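Local structure of hypothetical conserved protein (Thermus thermophilus, 3DZM) at residues 12-17 against 24-29; 44-49 against 82-87; 52-57 against 75-80; 110-115 against 128-133. The protein is an outer-membrane beta-barrel protein of uncertain function that binds a calcium ion between a loop and a strand of its barrel. All coordinates share one frame; numbering follows the deposited sequence.

Interaction 1: 12-17 against 24-29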
loop_
_atom_site.group_PDB
_atom_site.type_symbol
_atom_site.label_atom_id
_atom_site.label_comp_id
_atom_site.label_asym_id
_atom_site.label_seq_id
_atom_site.Cartn_x
_atom_site.Cartn_y
_atom_site.Cartn_z
ATOM N N SER A 12 -13.671 15.067 -9.523
ATOM C CA SER A 12 -12.527 15.778 -8.950
ATOM C C SER A 12 -11.324 14.883 -9.004
ATOM O O SER A 12 -11.438 13.670 -9.126
ATOM C CB SER A 12 -12.760 16.221 -7.504
ATOM O OG SER A 12 -14.134 16.144 -7.177
ATOM N N VAL A 13 -10.158 15.491 -8.924
ATOM C CA VAL A 13 -8.941 14.718 -8.829
ATOM C C VAL A 13 -8.419 15.052 -7.435
ATOM O O VAL A 13 -8.492 16.210 -6.993
ATOM C CB VAL A 13 -7.944 15.056 -10.006
ATOM C CG1 VAL A 13 -7.777 16.556 -10.155
ATOM C CG2 VAL A 13 -6.580 14.380 -9.828
ATOM N N GLU A 14 -7.940 14.024 -6.739
ATOM C CA GLU A 14 -7.550 14.135 -5.348
ATOM C C GLU A 14 -6.117 13.616 -5.185
ATOM O O GLU A 14 -5.788 12.524 -5.631
ATOM C CB GLU A 14 -8.553 13.328 -4.506
ATOM C CG GLU A 14 -8.389 13.380 -2.993
ATOM C CD GLU A 14 -8.869 12.085 -2.316
ATOM O OE1 GLU A 14 -10.091 11.936 -2.074
ATOM O OE2 GLU A 14 -8.007 11.214 -2.022
ATOM N N ALA A 15 -5.263 14.403 -4.548
ATOM C CA ALA A 15 -3.909 13.958 -4.185
ATOM C C ALA A 15 -3.809 13.889 -2.678
ATOM O O ALA A 15 -4.314 14.780 -1.984
ATOM C CB ALA A 15 -2.822 14.950 -4.737
ATOM N N GLY A 16 -3.168 12.851 -2.152
ATOM C CA GLY A 16 -2.951 12.806 -0.721
ATOM C C GLY A 16 -1.621 12.258 -0.305
ATOM O O GLY A 16 -1.002 11.494 -1.022
ATOM N N ALA A 17 -1.180 12.636 0.878
ATOM C CA ALA A 17 0.114 12.184 1.380
ATOM C C ALA A 17 -0.078 11.668 2.791
ATOM O O ALA A 17 -0.956 12.140 3.509
ATOM C CB ALA A 17 1.128 13.354 1.373
ATOM N N GLY A 24 4.222 7.701 1.799
ATOM C CA GLY A 24 3.967 7.645 0.378
ATOM C C GLY A 24 2.851 8.610 0.076
ATOM O O GLY A 24 2.665 9.574 0.819
ATOM N N GLY A 25 2.109 8.365 -0.998
ATOM C CA GLY A 25 1.000 9.221 -1.321
ATOM C C GLY A 25 -0.017 8.497 -2.151
ATOM O O GLY A 25 0.167 7.292 -2.435
ATOM N N GLN A 26 -1.110 9.191 -2.490
ATOM C CA GLN A 26 -2.028 8.667 -3.496
ATOM C C GLN A 26 -2.619 9.715 -4.420
ATOM O O GLN A 26 -2.781 10.867 -4.052
ATOM C CB GLN A 26 -3.130 7.781 -2.888
ATOM C CG GLN A 26 -4.263 8.524 -2.319
ATOM C CD GLN A 26 -5.620 7.978 -2.756
ATOM O OE1 GLN A 26 -5.800 6.768 -3.044
ATOM N NE2 GLN A 26 -6.600 8.882 -2.792
ATOM N N LEU A 27 -2.948 9.272 -5.628
ATOM C CA LEU A 27 -3.706 10.043 -6.609
ATOM C C LEU A 27 -5.016 9.318 -6.896
ATOM O O LEU A 27 -5.055 8.086 -7.018
ATOM C CB LEU A 27 -2.905 10.154 -7.895
ATOM C CG LEU A 27 -2.000 11.369 -7.881
ATOM C CD1 LEU A 27 -0.756 11.123 -8.702
ATOM C CD2 LEU A 27 -2.793 12.526 -8.402
ATOM N N ALA A 28 -6.098 10.068 -6.981
ATOM C CA ALA A 28 -7.396 9.446 -7.204
ATOM C C ALA A 28 -8.292 10.346 -8.019
ATOM O O ALA A 28 -8.071 11.562 -8.091
ATOM C CB ALA A 28 -8.088 9.049 -5.863
ATOM N N VAL A 29 -9.276 9.724 -8.665
ATOM C CA VAL A 29 -10.377 10.448 -9.274
ATOM C C VAL A 29 -11.618 10.059 -8.491
ATOM O O VAL A 29 -11.813 8.892 -8.164
ATOM C CB VAL A 29 -10.513 10.161 -10.803
ATOM C CG1 VAL A 29 -10.619 8.648 -11.099
ATOM C CG2 VAL A 29 -11.708 10.904 -11.391
#
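E14 and A28 face each other as a hydrogen-bonded pair in the first two long strands of an antiparallel outer-membrane beta-barrel, where the two segments run at 170° with axes 4.5 Å apart. Backbone bonding comes in two reciprocal sets. E14 N reaches A28 O at 2.8 Å and A28 N answers to E14 O, while G16 and Q26 exchange the same two bonds. CA-H...O contacts from A15 and L27 lie between these sets, and those from V13 and V29 lie beyond the E14/A28 pair.

Polar side chains share one face with A28. CG of E14 is anti to the backbone N (chi1 -176°), and the buried carboxylate beyond it receives salt bridges from R142 on OE1 and R43 on OE2. Q26 adds a weak bond to OE2, its NE2 standing 2.8 Å away but bent to 121° at the hydrogen. Such buried charges are consistent with a face turned to the barrel interior.

The reverse face carries V13, A15, A17, L27 and V29, an apolar, largely exposed surface consistent with contact to lipid. Its packing is sparse: L27 CD2 lies 4.4 Å from A15 CB and 4.5 Å from V13 CG2.

Interaction 2: 44-49 against 82-87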
loop_
_atom_site.group_PDB
_atom_site.type_symbol
_atom_site.label_atom_id
_atom_site.label_comp_id
_atom_site.label_asym_id
_atom_site.label_seq_id
_atom_site.Cartn_x
_atom_site.Cartn_y
_atom_site.Cartn_z
ATOM N N LEU A 44 -11.597 6.067 -7.490
ATOM C CA LEU A 44 -10.521 5.161 -7.941
ATOM C C LEU A 44 -9.211 5.837 -7.648
ATOM O O LEU A 44 -9.051 7.004 -7.973
ATOM C CB LEU A 44 -10.510 4.971 -9.443
ATOM C CG LEU A 44 -11.378 3.993 -10.182
ATOM C CD1 LEU A 44 -12.789 4.215 -9.752
ATOM C CD2 LEU A 44 -11.232 4.326 -11.632
ATOM N N GLY A 45 -8.263 5.112 -7.075
ATOM C CA GLY A 45 -7.045 5.742 -6.631
ATOM C C GLY A 45 -5.853 4.837 -6.737
ATOM O O GLY A 45 -5.998 3.617 -6.716
ATOM N N VAL A 46 -4.670 5.437 -6.862
ATOM C CA VAL A 46 -3.454 4.648 -6.845
ATOM C C VAL A 46 -2.534 5.189 -5.777
ATOM O O VAL A 46 -2.440 6.405 -5.613
ATOM C CB VAL A 46 -2.781 4.553 -8.233
ATOM C CG1 VAL A 46 -2.503 5.910 -8.782
ATOM C CG2 VAL A 46 -1.538 3.757 -8.139
ATOM N N GLY A 47 -1.932 4.286 -5.001
ATOM C CA GLY A 47 -1.004 4.675 -3.959
ATOM C C GLY A 47 0.395 4.110 -4.161
ATOM O O GLY A 47 0.562 2.961 -4.591
ATOM N N PHE A 48 1.408 4.928 -3.887
ATOM C CA PHE A 48 2.776 4.443 -3.760
ATOM C C PHE A 48 3.217 4.733 -2.348
ATOM O O PHE A 48 2.951 5.841 -1.846
ATOM C CB PHE A 48 3.714 5.186 -4.702
ATOM C CG PHE A 48 3.308 5.113 -6.136
ATOM C CD1 PHE A 48 3.789 4.091 -6.949
ATOM C CD2 PHE A 48 2.451 6.065 -6.691
ATOM C CE1 PHE A 48 3.418 4.013 -8.303
ATOM C CE2 PHE A 48 2.079 5.993 -8.040
ATOM C CZ PHE A 48 2.564 4.963 -8.845
ATOM N N ALA A 49 3.883 3.764 -1.701
ATOM C CA ALA A 49 4.447 4.025 -0.368
ATOM C C ALA A 49 5.663 3.183 -0.202
ATOM O O ALA A 49 5.746 2.118 -0.799
ATOM C CB ALA A 49 3.430 3.703 0.757
ATOM N N VAL A 82 2.477 -0.683 -4.208
ATOM C CA VAL A 82 1.648 0.050 -5.151
ATOM C C VAL A 82 0.246 -0.554 -5.016
ATOM O O VAL A 82 0.077 -1.758 -5.070
ATOM C CB VAL A 82 2.196 -0.015 -6.612
ATOM C CG1 VAL A 82 1.269 0.732 -7.580
ATOM C CG2 VAL A 82 3.567 0.562 -6.667
ATOM N N THR A 83 -0.748 0.299 -4.813
ATOM C CA THR A 83 -2.074 -0.119 -4.398
ATOM C C THR A 83 -3.127 0.525 -5.271
ATOM O O THR A 83 -3.269 1.757 -5.281
ATOM C CB THR A 83 -2.361 0.359 -2.980
ATOM O OG1 THR A 83 -1.213 0.139 -2.148
ATOM C CG2 THR A 83 -3.592 -0.348 -2.408
ATOM N N LEU A 84 -3.861 -0.307 -6.003
ATOM C CA LEU A 84 -4.995 0.151 -6.796
ATOM C C LEU A 84 -6.206 -0.105 -5.969
ATOM O O LEU A 84 -6.374 -1.181 -5.404
ATOM C CB LEU A 84 -5.090 -0.611 -8.107
ATOM C CG LEU A 84 -4.235 0.030 -9.189
ATOM C CD1 LEU A 84 -2.802 -0.079 -8.779
ATOM C CD2 LEU A 84 -4.444 -0.641 -10.504
ATOM N N SER A 85 -7.048 0.901 -5.873
ATOM C CA SER A 85 -8.200 0.805 -5.004
ATOM C C SER A 85 -9.487 1.378 -5.643
ATOM O O SER A 85 -9.456 2.293 -6.448
ATOM C CB SER A 85 -7.885 1.478 -3.656
ATOM O OG SER A 85 -8.430 2.778 -3.657
ATOM N N LEU A 86 -10.620 0.800 -5.276
ATOM C CA LEU A 86 -11.922 1.332 -5.621
ATOM C C LEU A 86 -12.769 1.423 -4.354
ATOM O O LEU A 86 -12.868 0.448 -3.620
ATOM C CB LEU A 86 -12.627 0.436 -6.639
ATOM C CG LEU A 86 -14.072 0.891 -6.831
ATOM C CD1 LEU A 86 -14.152 2.017 -7.850
ATOM C CD2 LEU A 86 -14.933 -0.261 -7.248
ATOM N N ASP A 87 -13.354 2.598 -4.102
ATOM C CA ASP A 87 -14.176 2.836 -2.921
ATOM C C ASP A 87 -15.547 3.324 -3.316
ATOM O O ASP A 87 -15.671 4.242 -4.103
ATOM C CB ASP A 87 -13.620 3.950 -2.019
ATOM C CG ASP A 87 -12.192 3.765 -1.635
ATOM O OD1 ASP A 87 -11.757 2.619 -1.500
ATOM O OD2 ASP A 87 -11.500 4.784 -1.439
#
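From L44 opposite L86 to F48 opposite V82, the two strands run antiparallel at 164° with axes 4.6 Å apart, and G45 with S85 and G47 with T83 form the hydrogen-bonded pairs, each closed by two N-H...O bonds such as G47 N to T83 O at 2.9 Å.

The non-hydrogen-bonded pairs put their apolar side chains on one face. V82 has CG1 anti to the backbone N (chi1 178°) and CG2 beside that nitrogen; F48 lies alongside it, pointing the same way, with CD1 3.5 Å from V82 CG2 and CE1 4.0 Å from V82 CG1. V46 is also side by side with L84, CG2 to CD1 at 4.1 Å, and its CG2 comes within 4.2 Å of V82 CG1. At the far end the CD1 atoms of L44 and L86 are modelled implausibly close, so the detail there is doubtful. This partly to fully exposed apolar belt fits the lipid-facing wall of a membrane barrel.

The opposite face is small and polar: two glycines beside S85 and T83, whose OG1 is hydrogen-bonded to N110 OD1. Strand 23-32 continues the sheet beyond 44-49, with backbone bonds from L27 to V46 and G25 to F48, while strand 100-117 flanks 82-87, pairing V82 with F111.

Interaction 3: 52-57 against 75-80. With CA (calcium ion), chain D.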
loop_
_atom_site.group_PDB
_atom_site.type_symbol
_atom_site.label_atom_id
_atom_site.label_comp_id
_atom_site.label_asym_id
_atom_site.label_seq_id
_atom_site.Cartn_x
_atom_site.Cartn_y
_atom_site.Cartn_z
ATOM N N ASP A 52 8.715 -1.892 4.443
ATOM C CA ASP A 52 9.812 -2.695 4.923
ATOM C C ASP A 52 9.650 -4.097 4.313
ATOM O O ASP A 52 8.554 -4.621 4.259
ATOM C CB ASP A 52 9.748 -2.661 6.460
ATOM C CG ASP A 52 10.373 -3.839 7.102
ATOM O OD1 ASP A 52 11.050 -4.608 6.399
ATOM O OD2 ASP A 52 10.187 -3.995 8.325
ATOM N N ALA A 53 10.720 -4.696 3.812
ATOM C CA ALA A 53 10.562 -5.991 3.144
ATOM C C ALA A 53 10.805 -7.254 4.002
ATOM O O ALA A 53 10.019 -8.194 3.942
ATOM C CB ALA A 53 11.352 -6.043 1.817
ATOM N N LEU A 54 11.884 -7.283 4.785
ATOM C CA LEU A 54 12.132 -8.401 5.713
ATOM C C LEU A 54 12.197 -7.947 7.172
ATOM O O LEU A 54 12.857 -6.958 7.500
ATOM C CB LEU A 54 13.419 -9.174 5.377
ATOM C CG LEU A 54 13.749 -9.793 4.004
ATOM C CD1 LEU A 54 12.559 -10.494 3.373
ATOM C CD2 LEU A 54 14.322 -8.741 3.082
ATOM N N ASP A 55 11.500 -8.690 8.031
ATOM C CA ASP A 55 11.472 -8.488 9.479
ATOM C C ASP A 55 12.886 -8.507 10.104
ATOM O O ASP A 55 13.561 -9.545 10.113
ATOM C CB ASP A 55 10.622 -9.619 10.057
ATOM C CG ASP A 55 10.216 -9.391 11.498
ATOM O OD1 ASP A 55 10.669 -8.394 12.104
ATOM O OD2 ASP A 55 9.440 -10.235 12.013
ATOM N N ASP A 56 13.351 -7.368 10.615
ATOM C CA ASP A 56 14.723 -7.319 11.159
ATOM C C ASP A 56 14.894 -8.276 12.316
ATOM O O ASP A 56 15.974 -8.780 12.537
ATOM C CB ASP A 56 15.163 -5.906 11.566
ATOM C CG ASP A 56 15.563 -5.042 10.370
ATOM O OD1 ASP A 56 15.710 -5.585 9.260
ATOM O OD2 ASP A 56 15.722 -3.813 10.526
ATOM N N GLY A 57 13.813 -8.541 13.037
ATOM C CA GLY A 57 13.863 -9.386 14.211
ATOM C C GLY A 57 13.706 -10.868 13.945
ATOM O O GLY A 57 13.638 -11.660 14.873
ATOM N N PHE A 75 24.298 -4.750 3.749
ATOM C CA PHE A 75 23.248 -4.840 2.732
ATOM C C PHE A 75 22.197 -3.727 2.833
ATOM O O PHE A 75 21.834 -3.319 3.931
ATOM C CB PHE A 75 22.552 -6.193 2.830
ATOM C CG PHE A 75 23.491 -7.356 2.794
ATOM C CD1 PHE A 75 24.522 -7.404 1.867
ATOM C CD2 PHE A 75 23.348 -8.409 3.679
ATOM C CE1 PHE A 75 25.392 -8.471 1.830
ATOM C CE2 PHE A 75 24.221 -9.493 3.646
ATOM C CZ PHE A 75 25.241 -9.520 2.721
ATOM N N SER A 76 21.704 -3.258 1.681
ATOM C CA SER A 76 20.666 -2.220 1.605
ATOM C C SER A 76 19.302 -2.846 1.394
ATOM O O SER A 76 19.089 -3.496 0.386
ATOM C CB SER A 76 20.908 -1.280 0.420
ATOM O OG SER A 76 22.197 -0.696 0.434
ATOM N N GLU A 77 18.381 -2.633 2.331
ATOM C CA GLU A 77 17.013 -3.107 2.202
ATOM C C GLU A 77 16.154 -2.028 1.571
ATOM O O GLU A 77 16.383 -0.833 1.763
ATOM C CB GLU A 77 16.447 -3.486 3.562
ATOM C CG GLU A 77 15.071 -4.160 3.534
ATOM C CD GLU A 77 14.666 -4.763 4.894
ATOM O OE1 GLU A 77 15.555 -5.153 5.696
ATOM O OE2 GLU A 77 13.449 -4.867 5.154
ATOM N N TRP A 78 15.159 -2.450 0.805
ATOM C CA TRP A 78 14.232 -1.513 0.207
ATOM C C TRP A 78 12.877 -2.265 0.072
ATOM O O TRP A 78 12.849 -3.483 -0.000
ATOM C CB TRP A 78 14.800 -1.044 -1.148
ATOM C CG TRP A 78 14.808 -2.167 -2.110
ATOM C CD1 TRP A 78 15.781 -3.127 -2.265
ATOM C CD2 TRP A 78 13.739 -2.534 -2.988
ATOM N NE1 TRP A 78 15.393 -4.040 -3.229
ATOM C CE2 TRP A 78 14.145 -3.700 -3.681
ATOM C CE3 TRP A 78 12.482 -1.985 -3.266
ATOM C CZ2 TRP A 78 13.334 -4.319 -4.627
ATOM C CZ3 TRP A 78 11.696 -2.587 -4.216
ATOM C CH2 TRP A 78 12.122 -3.751 -4.876
ATOM N N GLY A 79 11.760 -1.546 0.063
ATOM C CA GLY A 79 10.456 -2.164 -0.112
ATOM C C GLY A 79 9.443 -1.165 -0.594
ATOM O O GLY A 79 9.552 0.006 -0.300
ATOM N N GLN A 80 8.456 -1.603 -1.359
ATOM C CA GLN A 80 7.395 -0.679 -1.734
ATOM C C GLN A 80 6.044 -1.370 -1.897
ATOM O O GLN A 80 6.003 -2.597 -2.076
ATOM C CB GLN A 80 7.770 0.051 -2.996
ATOM C CG GLN A 80 8.117 -0.882 -4.105
ATOM C CD GLN A 80 8.273 -0.170 -5.412
ATOM O OE1 GLN A 80 9.189 0.606 -5.579
ATOM N NE2 GLN A 80 7.372 -0.431 -6.350
HETATM CA CA CA D . 13.542 -4.358 7.849
#
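D52 and E77 approach each other through a shared calcium ion, which D52 holds with OD1 at 2.9 Å. The OD1 atom also lies close to E77 OE2, but this is no hydrogen bond: both oxygens are ligands of the same cation, whose charge probably offsets their repulsion. At A53 the backbone turns its N-H to E77 OE2, a weak bond of 3.0 Å, while the methyl CB rests 3.5 Å from W78 O on the strand. L54 then uses both ends of its backbone. Its N donates to E77 OE2 at 2.9 Å, fairly straight (161° at the hydrogen) and arriving 55° above the carboxylate plane, and its carbonyl O binds calcium at 2.7 Å.

The loop that follows strand 40-50 thus points two main-chain N-H groups at one carboxylate oxygen presented by strand 76-90, giving a calcium site in which D52, L54 and D56 come from the loop and E77 from the barrel wall. CG of E77 is anti to the backbone N (chi1 -173°), and the chain beyond continues extended to the ion, where OE2 sits at 2.7 Å.

D55 makes an Asx turn, its OD1 accepting from G57 N. Next to it, D56 supplies the remaining protein ligand, OD1 at 2.9 Å from calcium; the D56 and E77 side chains pass each other in opposite directions, their carboxylate planes nearly perpendicular. K70, from helix 66-73, bridges the pair by its NZ, meeting D56 OD1 and E77 OE1; W66 NE1 also bonds to E77 OE1.

Interaction 4: 110-115 against 128-133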
loop_
_atom_site.group_PDB
_atom_site.type_symbol
_atom_site.label_atom_id
_atom_site.label_comp_id
_atom_site.label_asym_id
_atom_site.label_seq_id
_atom_site.Cartn_x
_atom_site.Cartn_y
_atom_site.Cartn_z
ATOM N N ASN A 110 -2.944 -4.820 -4.475
ATOM C CA ASN A 110 -1.608 -4.362 -4.129
ATOM C C ASN A 110 -0.464 -5.076 -4.821
ATOM O O ASN A 110 -0.435 -6.314 -4.945
ATOM C CB ASN A 110 -1.405 -4.511 -2.639
ATOM C CG ASN A 110 -0.241 -3.704 -2.130
ATOM O OD1 ASN A 110 -0.305 -2.489 -2.060
ATOM N ND2 ASN A 110 0.814 -4.376 -1.739
ATOM N N PHE A 111 0.508 -4.284 -5.244
ATOM C CA PHE A 111 1.771 -4.823 -5.752
ATOM C C PHE A 111 2.881 -4.551 -4.755
ATOM O O PHE A 111 3.372 -3.444 -4.640
ATOM C CB PHE A 111 2.040 -4.311 -7.186
ATOM C CG PHE A 111 0.914 -4.596 -8.094
ATOM C CD1 PHE A 111 0.872 -5.788 -8.809
ATOM C CD2 PHE A 111 -0.203 -3.759 -8.107
ATOM C CE1 PHE A 111 -0.229 -6.086 -9.605
ATOM C CE2 PHE A 111 -1.315 -4.065 -8.886
ATOM C CZ PHE A 111 -1.332 -5.223 -9.635
ATOM N N PHE A 112 3.222 -5.574 -3.986
ATOM C CA PHE A 112 4.330 -5.513 -3.045
ATOM C C PHE A 112 5.636 -5.999 -3.650
ATOM O O PHE A 112 5.666 -6.958 -4.400
ATOM C CB PHE A 112 4.040 -6.356 -1.796
ATOM C CG PHE A 112 5.270 -6.626 -0.957
ATOM C CD1 PHE A 112 5.719 -5.695 -0.048
ATOM C CD2 PHE A 112 6.002 -7.792 -1.120
ATOM C CE1 PHE A 112 6.838 -5.926 0.712
ATOM C CE2 PHE A 112 7.149 -8.036 -0.356
ATOM C CZ PHE A 112 7.563 -7.098 0.559
ATOM N N SER A 113 6.719 -5.343 -3.281
ATOM C CA SER A 113 8.057 -5.789 -3.657
ATOM C C SER A 113 9.185 -5.159 -2.838
ATOM O O SER A 113 9.161 -3.987 -2.511
ATOM C CB SER A 113 8.312 -5.562 -5.147
ATOM O OG SER A 113 8.334 -4.184 -5.451
ATOM N N GLY A 114 10.181 -5.957 -2.502
ATOM C CA GLY A 114 11.405 -5.419 -1.941
ATOM C C GLY A 114 12.478 -6.475 -1.879
ATOM O O GLY A 114 12.401 -7.495 -2.543
ATOM N N GLY A 115 13.474 -6.231 -1.051
ATOM C CA GLY A 115 14.588 -7.141 -0.873
ATOM C C GLY A 115 15.808 -6.332 -0.488
ATOM O O GLY A 115 15.680 -5.259 0.103
ATOM N N GLN A 128 18.723 -9.369 -4.328
ATOM C CA GLN A 128 17.638 -10.314 -4.181
ATOM C C GLN A 128 16.298 -9.589 -3.983
ATOM O O GLN A 128 16.215 -8.601 -3.250
ATOM C CB GLN A 128 17.940 -11.251 -3.043
ATOM C CG GLN A 128 17.628 -12.657 -3.378
ATOM C CD GLN A 128 18.302 -13.591 -2.450
ATOM O OE1 GLN A 128 19.200 -14.324 -2.853
ATOM N NE2 GLN A 128 17.904 -13.560 -1.173
ATOM N N THR A 129 15.264 -10.062 -4.668
ATOM C CA THR A 129 13.995 -9.352 -4.682
ATOM C C THR A 129 12.861 -10.313 -4.514
ATOM O O THR A 129 12.838 -11.336 -5.139
ATOM C CB THR A 129 13.794 -8.614 -6.016
ATOM O OG1 THR A 129 14.821 -7.636 -6.173
ATOM C CG2 THR A 129 12.452 -7.909 -6.060
ATOM N N ILE A 130 11.912 -9.977 -3.663
ATOM C CA ILE A 130 10.695 -10.762 -3.514
ATOM C C ILE A 130 9.448 -9.921 -3.860
ATOM O O ILE A 130 9.466 -8.709 -3.785
ATOM C CB ILE A 130 10.618 -11.356 -2.104
ATOM C CG1 ILE A 130 9.459 -12.345 -1.989
ATOM C CG2 ILE A 130 10.554 -10.240 -1.056
ATOM C CD1 ILE A 130 9.786 -13.551 -1.141
ATOM N N SER A 131 8.377 -10.579 -4.277
ATOM C CA SER A 131 7.163 -9.923 -4.797
ATOM C C SER A 131 5.891 -10.693 -4.402
ATOM O O SER A 131 5.900 -11.923 -4.285
ATOM C CB SER A 131 7.223 -9.849 -6.315
ATOM O OG SER A 131 7.905 -8.679 -6.703
ATOM N N SER A 132 4.807 -9.958 -4.182
ATOM C CA SER A 132 3.510 -10.561 -3.949
ATOM C C SER A 132 2.435 -9.636 -4.457
ATOM O O SER A 132 2.460 -8.456 -4.166
ATOM C CB SER A 132 3.309 -10.843 -2.459
ATOM O OG SER A 132 2.343 -11.855 -2.260
ATOM N N ASN A 133 1.490 -10.166 -5.224
ATOM C CA ASN A 133 0.331 -9.378 -5.644
ATOM C C ASN A 133 -0.900 -9.829 -4.911
ATOM O O ASN A 133 -1.286 -10.985 -5.035
ATOM C CB ASN A 133 0.082 -9.519 -7.129
ATOM C CG ASN A 133 1.273 -9.135 -7.953
ATOM O OD1 ASN A 133 2.240 -8.591 -7.446
ATOM N ND2 ASN A 133 1.218 -9.441 -9.230
#
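A beta hairpin of the barrel, strands 100-117 and 127-148, brings F112 opposite S132 and G114 opposite I130 as its hydrogen-bonded pairs here, the segments lying antiparallel at 163°. F112 N bonds to S132 O at 3.0 Å, nearly along the C=O axis, and S132 N returns to F112 O from above the carbonyl plane. G114 and I130 exchange a second pair of bonds, I130 N to G114 O being 2.8 Å.

On the face of F112, I130 and S132 the aromatic side chain does most of the touching. Its CG is anti to the backbone N (chi1 165°); the ring turns its edge to the neighbouring backbone, with S132 N in its plane 3.9 Å from CD2, and CE2 meets I130 CG2 at 4.1 Å as the two side chains cross obliquely. V197 touches both F112 and I130 from a loop, and a bound detergent molecule also touches F112. S132 OG is hydrogen-bonded to C166 O on strand 151-172.

The other face bears F111, S113, S131 and N133. F111 CD1 lies 3.5 Å from N133 CG, the ring and amide planes being 65° apart, and S113 CB is 3.5 Å from S131 OG. T129 CG2 packs 3.5 Å from G114 O.

With few apolar contacts between side chains, the pairing rests mainly on the four backbone N-H...O bonds and CA-H...O contacts such as S113 CA to I130 O, so the two strands are joined here mainly through their backbones.

Interactions 1, 2 and 4 are antiparallel strand pairs of one curled sheet, whereas interaction 3 ties a loop to that sheet through a metal. Interaction 2 lies most at the surface; the others are partly buried. Interactions 1 and 2 adjoin through backbone bonds between strands 23-32 and 40-50, and both set an exposed apolar belt, probably facing lipid, against a face holding polar groups, with buried charge in interaction 1. Interactions 2 and 3 share strand 76-90, and interaction 3 is nested in the chain segment that interaction 2 closes. Strand 100-117 then pairs with strand 76-90, joining interactions 2 and 3 to interaction 4, where the corresponding face mixes F111 with serines and an asparagine.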